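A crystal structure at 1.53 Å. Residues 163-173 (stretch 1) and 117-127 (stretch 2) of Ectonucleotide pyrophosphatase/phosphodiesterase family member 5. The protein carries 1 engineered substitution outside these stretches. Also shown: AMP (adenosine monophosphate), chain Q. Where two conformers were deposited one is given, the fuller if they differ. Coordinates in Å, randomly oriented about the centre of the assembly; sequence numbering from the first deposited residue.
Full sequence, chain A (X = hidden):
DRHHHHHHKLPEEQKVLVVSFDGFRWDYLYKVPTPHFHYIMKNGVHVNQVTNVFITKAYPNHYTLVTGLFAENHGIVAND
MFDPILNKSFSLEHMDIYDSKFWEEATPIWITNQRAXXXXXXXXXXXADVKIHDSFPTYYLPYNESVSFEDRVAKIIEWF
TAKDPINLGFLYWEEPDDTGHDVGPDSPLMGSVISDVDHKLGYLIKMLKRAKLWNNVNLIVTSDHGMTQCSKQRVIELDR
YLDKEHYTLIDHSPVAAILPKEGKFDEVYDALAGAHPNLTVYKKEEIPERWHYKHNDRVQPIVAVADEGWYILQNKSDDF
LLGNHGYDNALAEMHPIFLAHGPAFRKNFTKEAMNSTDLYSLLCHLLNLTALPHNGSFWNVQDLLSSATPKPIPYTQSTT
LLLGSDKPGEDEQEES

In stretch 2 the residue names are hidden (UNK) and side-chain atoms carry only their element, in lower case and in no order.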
# COMPACT_ATOMS: atom_id res chain seq x y z
N LYS A 163 -2.89 23.40 19.40
CA LYS A 163 -2.22 24.68 19.52
C LYS A 163 -1.22 24.87 18.39
O LYS A 163 -1.12 25.96 17.81
CB LYS A 163 -1.56 24.76 20.90
CG LYS A 163 -0.99 26.09 21.21
CD LYS A 163 -0.36 26.13 22.61
CE LYS A 163 0.83 25.23 22.72
NZ LYS A 163 1.55 25.49 24.02
N ASP A 164 -0.48 23.81 18.04
CA ASP A 164 0.43 23.79 16.88
C ASP A 164 -0.13 22.77 15.91
O ASP A 164 0.25 21.60 15.94
CB ASP A 164 1.87 23.43 17.25
CG ASP A 164 2.76 23.22 16.02
OD1 ASP A 164 2.40 23.69 14.92
OD2 ASP A 164 3.83 22.59 16.15
N PRO A 165 -1.04 23.16 15.05
CA PRO A 165 -1.82 22.17 14.29
C PRO A 165 -1.13 21.68 13.03
O PRO A 165 -0.30 22.36 12.42
CB PRO A 165 -3.10 22.94 13.96
CG PRO A 165 -2.64 24.34 13.79
CD PRO A 165 -1.56 24.52 14.84
N ILE A 166 -1.53 20.47 12.62
CA ILE A 166 -1.02 19.88 11.40
C ILE A 166 -1.81 20.39 10.20
O ILE A 166 -3.00 20.74 10.29
CB ILE A 166 -1.07 18.33 11.45
CG1 ILE A 166 -2.51 17.81 11.54
CG2 ILE A 166 -0.22 17.83 12.61
CD1 ILE A 166 -2.65 16.27 11.37
N ASN A 167 -1.13 20.44 9.07
CA ASN A 167 -1.80 20.63 7.79
C ASN A 167 -1.95 19.33 7.03
O ASN A 167 -2.65 19.32 6.02
CB ASN A 167 -1.04 21.61 6.89
CG ASN A 167 0.34 21.12 6.52
OD1 ASN A 167 0.89 20.27 7.17
ND2 ASN A 167 0.90 21.68 5.45
N LEU A 168 -1.27 18.27 7.47
CA LEU A 168 -1.19 17.02 6.71
C LEU A 168 -1.30 15.87 7.69
O LEU A 168 -0.47 15.73 8.60
CB LEU A 168 0.13 16.94 5.94
CG LEU A 168 0.46 15.60 5.31
CD1 LEU A 168 -0.60 15.28 4.26
CD2 LEU A 168 1.84 15.65 4.70
N GLY A 169 -2.34 15.06 7.53
CA GLY A 169 -2.57 13.91 8.38
C GLY A 169 -2.67 12.62 7.59
O GLY A 169 -3.09 12.62 6.43
N PHE A 170 -2.26 11.52 8.23
CA PHE A 170 -2.32 10.17 7.67
C PHE A 170 -3.01 9.27 8.67
O PHE A 170 -2.60 9.21 9.83
CB PHE A 170 -0.92 9.62 7.36
CG PHE A 170 -0.22 10.36 6.28
CD1 PHE A 170 -0.45 10.01 4.95
CD2 PHE A 170 0.62 11.42 6.57
CE1 PHE A 170 0.17 10.70 3.93
CE2 PHE A 170 1.26 12.10 5.54
CZ PHE A 170 1.02 11.75 4.22
N LEU A 171 -4.03 8.55 8.22
CA LEU A 171 -4.83 7.66 9.05
C LEU A 171 -4.90 6.30 8.38
O LEU A 171 -5.19 6.23 7.18
CB LEU A 171 -6.23 8.24 9.26
CG LEU A 171 -7.29 7.39 9.94
CD1 LEU A 171 -6.88 7.07 11.37
CD2 LEU A 171 -8.67 8.08 9.91
N TYR A 172 -4.61 5.25 9.13
CA TYR A 172 -4.52 3.90 8.60
C TYR A 172 -5.41 2.97 9.42
O TYR A 172 -5.47 3.07 10.66
CB TYR A 172 -3.07 3.43 8.62
CG TYR A 172 -2.84 1.99 8.26
CD1 TYR A 172 -2.87 1.57 6.94
CD2 TYR A 172 -2.61 1.06 9.24
CE1 TYR A 172 -2.65 0.24 6.61
CE2 TYR A 172 -2.40 -0.26 8.93
CZ TYR A 172 -2.43 -0.67 7.61
OH TYR A 172 -2.22 -1.99 7.33
N TRP A 173 -6.07 2.05 8.72
CA TRP A 173 -6.88 1.00 9.34
C TRP A 173 -6.64 -0.31 8.60
O TRP A 173 -6.47 -0.31 7.37
CB TRP A 173 -8.37 1.38 9.30
CG TRP A 173 -9.30 0.47 10.05
CD1 TRP A 173 -10.35 -0.23 9.53
CD2 TRP A 173 -9.27 0.18 11.45
NE1 TRP A 173 -10.99 -0.93 10.53
CE2 TRP A 173 -10.34 -0.70 11.71
CE3 TRP A 173 -8.45 0.58 12.51
CZ2 TRP A 173 -10.60 -1.20 12.99
CZ3 TRP A 173 -8.71 0.10 13.77
CH2 TRP A 173 -9.78 -0.79 14.00
N UNK A 117 8.20 24.12 7.12
CA UNK A 117 7.67 24.81 8.28
C UNK A 117 6.31 24.36 8.76
O UNK A 117 5.76 25.00 9.67
N UNK A 118 5.75 23.29 8.20
CA UNK A 118 4.45 22.79 8.60
C UNK A 118 4.62 21.60 9.56
O UNK A 118 5.73 21.15 9.84
c UNK A 118 4.16 23.43 5.06
c UNK A 118 3.03 25.30 5.29
n UNK A 118 3.80 24.62 4.46
c UNK A 118 3.63 22.38 7.37
n UNK A 118 2.88 24.59 6.40
c UNK A 118 3.59 23.41 6.28
N UNK A 119 3.50 21.13 10.08
CA UNK A 119 3.46 19.98 10.99
C UNK A 119 2.64 18.88 10.35
O UNK A 119 1.62 19.15 9.74
c UNK A 119 2.84 20.35 12.34
N UNK A 120 3.09 17.64 10.49
CA UNK A 120 2.39 16.46 9.98
C UNK A 120 1.99 15.58 11.15
O UNK A 120 2.65 15.57 12.19
o UNK A 120 4.00 16.40 8.13
c UNK A 120 3.26 15.63 9.04
N UNK A 121 0.93 14.79 10.94
CA UNK A 121 0.49 13.84 11.94
C UNK A 121 0.15 12.50 11.32
O UNK A 121 -0.37 12.46 10.21
N UNK A 122 0.45 11.41 12.02
CA UNK A 122 0.23 10.07 11.49
C UNK A 122 -0.31 9.17 12.58
O UNK A 122 0.27 9.09 13.68
c UNK A 122 1.51 9.49 10.92
N UNK A 123 -1.40 8.49 12.27
CA UNK A 123 -2.08 7.56 13.17
C UNK A 123 -2.04 6.18 12.52
O UNK A 123 -2.96 5.78 11.80
c UNK A 123 -3.47 8.04 13.45
N UNK A 124 -0.92 5.48 12.74
CA UNK A 124 -0.65 4.08 12.39
C UNK A 124 -0.30 3.88 10.92
O UNK A 124 -0.23 2.72 10.45
c UNK A 124 -1.76 3.15 16.93
c UNK A 124 -2.26 3.33 14.22
c UNK A 124 -1.82 3.16 12.77
s UNK A 124 -0.88 3.20 15.36
N UNK A 125 0.01 4.94 10.19
CA UNK A 125 0.41 4.83 8.79
C UNK A 125 1.75 4.10 8.67
O UNK A 125 2.70 4.43 9.38
c UNK A 125 -0.14 6.32 5.67
c UNK A 125 -0.10 6.38 3.22
c UNK A 125 -1.46 6.48 3.24
c UNK A 125 -1.53 6.43 5.66
n UNK A 125 1.89 6.18 4.75
c UNK A 125 2.04 6.16 6.11
c UNK A 125 0.82 6.23 6.72
c UNK A 125 -2.17 6.51 4.44
c UNK A 125 0.56 6.31 4.46
c UNK A 125 0.53 6.23 8.19
N UNK A 126 1.87 3.13 7.76
CA UNK A 126 3.14 2.40 7.59
C UNK A 126 4.37 3.30 7.46
O UNK A 126 4.43 4.19 6.62
c UNK A 126 1.44 1.29 6.40
c UNK A 126 2.89 1.59 6.32
c UNK A 126 0.81 2.55 6.92
N UNK A 127 5.37 3.02 8.29
CA UNK A 127 6.61 3.77 8.29
C UNK A 127 6.59 5.08 9.04
O UNK A 127 7.66 5.68 9.24
P AMP Q . -0.47 -6.26 3.68
O1P AMP Q . 0.69 -6.28 2.72
O2P AMP Q . -1.09 -7.65 3.83
O3P AMP Q . -1.53 -5.23 3.32
O5' AMP Q . 0.07 -5.84 5.12
C5' AMP Q . -0.84 -5.25 6.06
C4' AMP Q . -0.58 -5.64 7.49
O4' AMP Q . 0.56 -4.93 7.95
C3' AMP Q . -1.71 -5.25 8.44
O3' AMP Q . -2.43 -6.39 8.85
C2' AMP Q . -1.01 -4.60 9.64
O2' AMP Q . -1.37 -5.12 10.89
C1' AMP Q . 0.46 -4.81 9.34
N9 AMP Q . 1.29 -3.71 9.78
C8 AMP Q . 1.28 -2.44 9.33
N7 AMP Q . 2.23 -1.72 9.97
C5 AMP Q . 2.84 -2.58 10.83
C6 AMP Q . 3.94 -2.50 11.81
N6 AMP Q . 4.58 -1.33 12.01
N1 AMP Q . 4.28 -3.61 12.50
C2 AMP Q . 3.66 -4.79 12.32
N3 AMP Q . 2.66 -4.95 11.44
C4 AMP Q . 2.22 -3.88 10.70
O HOH W 1 4.40 24.01 12.26
O HOH W 2 1.00 22.80 9.94

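Position 117 has no side-chain atoms. Its phi is 97°, and it closes a helix in a Schellman motif, where a CB would jam against the preceding carbonyl. This is Gly117.

Position 118 carries one carbon, then a five-membered ring of three carbons and two nitrogens. That ring is an imidazole, so this is His118. Asn167 ND2 lies over one face of it, 3.3 Å from His118 CG.

Position 119 has a single side-chain carbon, 4.0 Å from Ile166 CG2. It is Ala119. Its carbonyl accepts a hydrogen bond from the backbone of Asn167 (Asn167 N to Ala119 O, 3.1 Å). Water 2 links Ala119 N (3.0 Å) to Pro165 O (2.8 Å).

Position 120 has one carbon and then one oxygen, unbranched. This is Ser120. Ser120 OG lies 4.1 Å from Leu168 CD2.

Position 121 has no side-chain atoms. An ideal CB would sit only 3.0 Å from Ile166 CD1, a tight fit. It is Gly121. Its N and O both bond to stretch 1: Gly121 N donates to Leu168 O (2.9 Å), and Gly121 O accepts from Phe170 N (2.9 Å).

Position 122 shows one carbon, 4.3 Å from Phe170 CB. It is Ala122, on the same sheet face as Phe170.

Position 123 also shows one carbon, 4.1 Å from Leu171 CD1, on the face shared with Leu171. It is Ala123. Ala123 N donates to Phe170 O (2.8 Å), and Ala123 O accepts from Tyr172 N (3.2 Å).

Position 124 has an unbranched chain of two carbons, a sulfur and a carbon. This is Met124. Its CB is 4.2 Å from Tyr172 CD2, while the chain end leads away.

Position 125 has one carbon, then fused five- and six-membered rings with eight carbons and one nitrogen. The indole identifies Trp125. The edge of Phe170 meets its face, with planes at 55°. Phe170 CB reaches Trp125 CE3 at 3.7 Å.

Position 126 has three carbons closing a ring onto the backbone N. It is Pro126. Pro126 CD lies over one face of the Tyr172 ring, 3.8 Å from Tyr172 CD1, in a CH-pi contact.

Position 127 has no side-chain atoms and a phi of 82°, which favours glycine. It is Gly127, and it does not touch stretch 1.

The contact is a parallel strand pairing, from Leu168 with Ser120 to Leu171 with Ala123. Backbone hydrogen bonds hold the register. Small residues dominate the paired part of stretch 2, and beyond it Trp125 and Pro126 pack against Phe170 and Tyr172.

Stretch 2 (117-127) GHASGAAMWPG
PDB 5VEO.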